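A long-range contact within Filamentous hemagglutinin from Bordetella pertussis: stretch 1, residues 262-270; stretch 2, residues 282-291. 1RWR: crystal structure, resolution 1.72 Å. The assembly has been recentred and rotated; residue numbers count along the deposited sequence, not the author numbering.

Stretch 1 262-270: ALGDATVQR
Stretch 2, residues 282-291: SAGKLASGGG

The contact is a parallel beta pairing of two stretches of one chain, twenty residues apart in register, held by a backbone hydrogen-bond ladder that is interrupted where the second stretch turns a corner at Gly284. Direction is set by the axes of strand 262-268 and strand 285-288, which approach to 4.7 Å at an angle of 3°. Register follows from the CA–CA distances: 4.9 Å for Ala262–Ser282, 4.4 Å for Gly264–Gly284, 5.0 Å for Ala266–Leu286 and 4.7 Å for Val268–Ser288. Together the stretches bury 603 Å².

Most residues are extended, for example Ala266 at phi/psi -145/136 and Ala287 at -148/145. Gly264 (-89/-127) and Gly284 (-65/-83) depart from this at the corner, and Gln269 (-75/-45) and Gly289 to Gly291 depart from it after the strands.

Before the corner, Leu263 N donates to Ser282 O (2.9 Å, 168°), and Gly284 N donates to Leu263 O (3.1 Å, 135°). The same Gly284 N makes a weak bond to Gly264 O at 3.0 Å, its angle only 129°. An ideal CB on Gly284 would lie 3.0 Å from Gly264 O, a clash, so the absence of a side chain lets the chains come this close. Asp265 (chi1 -64°, m; chi2 -19°) brings OD1 to 3.4 Å from Lys285 N in a weak bond just past the corner.

Beyond it the ladder is regular. Ala266 N donates to Lys285 O, Ala287 N to Ala266 O, Val268 N to Ala287 O and Gly289 N to Val268 O, each at 3.0 Å with angles of 149–161°. The carbonyls also receive CA-H...O contacts, such as Thr267 CA to Ala287 O at 3.2 Å and Ser288 CA to Val268 O at 3.1 Å.

Side chains line up in register. Before the corner, Ala262 pairs with Ser282, and Leu263 CB lies 4.0 Å from Ala283 CB. After it, Ala266 and Leu286 share one face with Val268 and Ser288; Leu286 (chi1 m, chi2 t) brings CD2 to 3.7 Å from Ala266 CB. The other face carries Thr267 beside Ala287, and Thr267 (m) places CG2 4.2 Å from Ala287 CB.

Two waters bridge the strands. Water 1 donates to Leu263 O (2.8 Å) and is hydrogen-bonded to Ser282 OG (2.6 Å; chi1 p). Water 2 donates to Lys285 O (2.8 Å) and is hydrogen-bonded to Thr267 OG1 (2.9 Å).

After the strands, Gly289 CA sits 3.2 Å from Gln269 O, an atom with which an ideal CB on Gly289 would clash.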

ATOM      1  N   ALA A 262       8.146  18.219  -7.950  1.00 15.46           N
ATOM      2  CA  ALA A 262       7.215  19.213  -8.432  1.00 15.60           C
ATOM      3  C   ALA A 262       5.863  18.975  -7.744  1.00 15.51           C
ATOM      4  O   ALA A 262       5.188  17.989  -8.023  1.00 15.80           O
ATOM      5  CB  ALA A 262       7.058  19.092  -9.877  1.00 17.19           C
ATOM      6  N   LEU A 263       5.498  19.846  -6.811  1.00 15.60           N
ATOM      7  CA  LEU A 263       4.213  19.711  -6.116  1.00 15.24           C
ATOM      8  C   LEU A 263       3.284  20.815  -6.545  1.00 15.47           C
ATOM      9  O   LEU A 263       3.726  21.884  -7.025  1.00 16.20           O
ATOM     10  CB  LEU A 263       4.343  19.823  -4.578  1.00 15.76           C
ATOM     11  CG  LEU A 263       5.256  18.821  -3.874  1.00 16.39           C
ATOM     12  CD1 LEU A 263       5.131  19.012  -2.373  1.00 17.09           C
ATOM     13  CD2 LEU A 263       4.963  17.352  -4.273  1.00 16.92           C
ATOM     14  N   GLY A 264       2.010  20.568  -6.303  1.00 14.16           N
ATOM     15  CA  GLY A 264       0.986  21.610  -6.303  1.00 14.65           C
ATOM     16  C   GLY A 264       0.848  22.229  -4.925  1.00 14.19           C
ATOM     17  O   GLY A 264       1.818  22.732  -4.359  1.00 16.23           O
ATOM     18  N   ASP A 265      -0.369  22.267  -4.409  1.00 14.65           N
ATOM     19  CA  ASP A 265      -0.642  22.804  -3.075  1.00 15.54           C
ATOM     20  C   ASP A 265      -0.317  21.758  -2.014  1.00 14.66           C
ATOM     21  O   ASP A 265      -0.644  20.581  -2.179  1.00 14.02           O
ATOM     22  CB  ASP A 265      -2.116  23.202  -2.957  1.00 17.80           C
ATOM     23  CG  ASP A 265      -2.482  24.312  -3.877  1.00 21.96           C
ATOM     24  OD1 ASP A 265      -1.595  25.036  -4.347  1.00 25.76           O
ATOM     25  OD2 ASP A 265      -3.657  24.536  -4.193  1.00 28.12           O
ATOM     26  N   ALA A 266       0.301  22.173  -0.918  1.00 13.69           N
ATOM     27  CA  ALA A 266       0.523  21.258   0.220  1.00 14.15           C
ATOM     28  C   ALA A 266       0.395  22.052   1.499  1.00 13.87           C
ATOM     29  O   ALA A 266       0.966  23.149   1.603  1.00 14.58           O
ATOM     30  CB  ALA A 266       1.910  20.607   0.149  1.00 14.59           C
ATOM     31  N   THR A 267      -0.307  21.479   2.474  1.00 13.78           N
ATOM     32  CA  THR A 267      -0.590  22.151   3.729  1.00 13.41           C
ATOM     33  C   THR A 267      -0.446  21.205   4.882  1.00 13.76           C
ATOM     34  O   THR A 267      -0.983  20.118   4.843  1.00 13.84           O
ATOM     35  CB  THR A 267      -2.036  22.638   3.697  1.00 13.58           C
ATOM     36  OG1 THR A 267      -2.257  23.454   2.537  1.00 15.66           O
ATOM     37  CG2 THR A 267      -2.379  23.505   4.908  1.00 14.12           C
ATOM     38  N   VAL A 268       0.249  21.639   5.927  1.00 13.99           N
ATOM     39  CA  VAL A 268       0.323  20.882   7.163  1.00 14.34           C
ATOM     40  C   VAL A 268      -0.244  21.751   8.271  1.00 14.77           C
ATOM     41  O   VAL A 268       0.165  22.896   8.398  1.00 14.72           O
ATOM     42  CB  VAL A 268       1.776  20.539   7.487  1.00 15.01           C
ATOM     43  CG1 VAL A 268       1.900  19.763   8.794  1.00 16.10           C
ATOM     44  CG2 VAL A 268       2.417  19.790   6.313  1.00 15.96           C
ATOM     45  N   GLN A 269      -1.127  21.199   9.113  1.00 14.72           N
ATOM     46  CA  GLN A 269      -1.779  22.027  10.155  1.00 15.39           C
ATOM     47  C   GLN A 269      -0.852  22.366  11.322  1.00 16.00           C
ATOM     48  O   GLN A 269      -0.794  23.524  11.772  1.00 16.34           O
ATOM     49  CB  GLN A 269      -3.052  21.369  10.699  1.00 15.10           C
ATOM     50  CG  GLN A 269      -4.014  20.925   9.600  1.00 14.94           C
ATOM     51  CD  GLN A 269      -4.417  22.061   8.665  1.00 15.70           C
ATOM     52  OE1 GLN A 269      -4.459  23.210   9.081  1.00 15.40           O
ATOM     53  NE2 GLN A 269      -4.694  21.740   7.393  1.00 16.05           N
ATOM     54  N   ARG A 270      -0.131  21.357  11.787  1.00 17.94           N
ATOM     55  CA  ARG A 270       0.681  21.464  13.021  1.00 20.27           C
ATOM     56  C   ARG A 270       1.899  20.579  12.859  1.00 19.80           C
ATOM     57  O   ARG A 270       2.019  19.546  13.502  1.00 21.61           O
ATOM     58  CB  ARG A 270      -0.122  20.994  14.250  1.00 22.17           C
ATOM     59  CG  ARG A 270      -1.252  21.914  14.706  1.00 26.05           C
ATOM     60  CD  ARG A 270      -0.795  23.124  15.537  1.00 30.10           C
ATOM     61  NE  ARG A 270      -1.970  23.923  15.931  1.00 32.05           N
ATOM     62  CZ  ARG A 270      -2.359  25.028  15.323  1.00 34.43           C
ATOM     63  NH2 ARG A 270      -3.433  25.687  15.731  1.00 34.90           N
ATOM     64  N   SER A 282      10.205  22.209  -6.684  1.00 24.78           N
ATOM     65  CA  SER A 282       9.241  23.304  -6.762  1.00 25.36           C
ATOM     66  C   SER A 282       7.898  22.927  -6.165  1.00 25.73           C
ATOM     67  O   SER A 282       7.527  21.766  -6.150  1.00 24.28           O
ATOM     68  CB  SER A 282       8.993  23.729  -8.182  1.00 25.63           C
ATOM     69  OG  SER A 282       8.345  22.724  -8.933  1.00 26.66           O
ATOM     70  N   ALA A 283       7.177  23.937  -5.684  1.00 25.63           N
ATOM     71  CA  ALA A 283       5.856  23.717  -5.120  1.00 25.79           C
ATOM     72  C   ALA A 283       5.013  24.956  -5.395  1.00 27.00           C
ATOM     73  O   ALA A 283       5.524  26.081  -5.404  1.00 27.06           O
ATOM     74  CB  ALA A 283       5.932  23.435  -3.687  1.00 24.87           C
ATOM     75  N   GLY A 284       3.733  24.691  -5.625  1.00 26.77           N
ATOM     76  CA  GLY A 284       2.710  25.692  -5.899  1.00 28.33           C
ATOM     77  C   GLY A 284       2.399  26.661  -4.772  1.00 28.42           C
ATOM     78  O   GLY A 284       2.801  27.841  -4.892  1.00 29.15           O
ATOM     79  N   LYS A 285       1.543  26.278  -3.820  1.00 27.44           N
ATOM     80  CA  LYS A 285       1.310  27.050  -2.582  1.00 26.48           C
ATOM     81  C   LYS A 285       1.568  26.106  -1.411  1.00 24.78           C
ATOM     82  O   LYS A 285       0.906  25.065  -1.303  1.00 23.52           O
ATOM     83  CB  LYS A 285      -0.126  27.614  -2.446  1.00 27.74           C
ATOM     84  CG  LYS A 285      -0.531  28.668  -3.509  1.00 30.33           C
ATOM     85  CD  LYS A 285      -1.787  29.484  -3.125  1.00 33.13           C
ATOM     86  CE  LYS A 285      -3.041  28.601  -2.993  1.00 35.35           C
ATOM     87  NZ  LYS A 285      -4.344  29.359  -2.840  1.00 35.61           N
ATOM     88  N   LEU A 286       2.490  26.474  -0.534  1.00 23.39           N
ATOM     89  CA  LEU A 286       2.746  25.709   0.679  1.00 21.63           C
ATOM     90  C   LEU A 286       2.246  26.487   1.906  1.00 21.27           C
ATOM     91  O   LEU A 286       2.370  27.721   1.973  1.00 21.35           O
ATOM     92  CB  LEU A 286       4.230  25.424   0.832  1.00 21.98           C
ATOM     93  CG  LEU A 286       4.903  24.719  -0.344  1.00 21.93           C
ATOM     94  CD1 LEU A 286       6.380  24.582  -0.090  1.00 23.90           C
ATOM     95  CD2 LEU A 286       4.278  23.332  -0.553  1.00 21.25           C
ATOM     96  N   ALA A 287       1.697  25.779   2.890  1.00 19.03           N
ATOM     97  CA  ALA A 287       1.307  26.433   4.135  1.00 18.30           C
ATOM     98  C   ALA A 287       1.471  25.486   5.279  1.00 18.36           C
ATOM     99  O   ALA A 287       1.309  24.285   5.112  1.00 16.02           O
ATOM    100  CB  ALA A 287      -0.083  26.941   4.070  1.00 18.54           C
ATOM    101  N   SER A 288       1.870  26.030   6.432  1.00 19.09           N
ATOM    102  CA  SER A 288       1.978  25.288   7.674  1.00 20.68           C
ATOM    103  C   SER A 288       1.329  26.164   8.755  1.00 23.60           C
ATOM    104  O   SER A 288       1.606  27.378   8.834  1.00 25.10           O
ATOM    105  CB  SER A 288       3.430  24.970   8.007  1.00 19.96           C
ATOM    106  OG  SER A 288       3.573  24.320   9.272  1.00 20.71           O
ATOM    107  N   GLY A 289       0.443  25.595   9.564  1.00 24.41           N
ATOM    108  CA  GLY A 289      -0.310  26.403  10.520  1.00 26.31           C
ATOM    109  C   GLY A 289       0.517  26.914  11.686  1.00 28.35           C
ATOM    110  O   GLY A 289       0.033  27.752  12.519  1.00 29.94           O
ATOM    111  N   GLY A 290       1.718  26.349  11.789  0.50 29.54           N
ATOM    112  CA  GLY A 290       2.726  26.673  12.785  0.50 31.16           C
ATOM    113  C   GLY A 290       4.064  26.522  12.081  0.50 31.85           C
ATOM    114  O   GLY A 290       5.015  25.899  12.537  0.50 33.21           O
ATOM    115  N   GLY A 291       4.077  27.061  10.883  0.50 32.19           N
ATOM    116  CA  GLY A 291       5.282  27.381  10.163  0.50 31.86           C
ATOM    117  C   GLY A 291       6.598  26.654  10.240  0.50 31.41           C
ATOM    118  O   GLY A 291       7.598  27.234  10.621  0.50 31.03           O
TER
HETATM  119  O   HOH W   1       5.755  22.902  -8.621  1.00 30.40           O
HETATM  120  O   HOH W   2      -1.199  25.336   0.583  1.00 19.48           O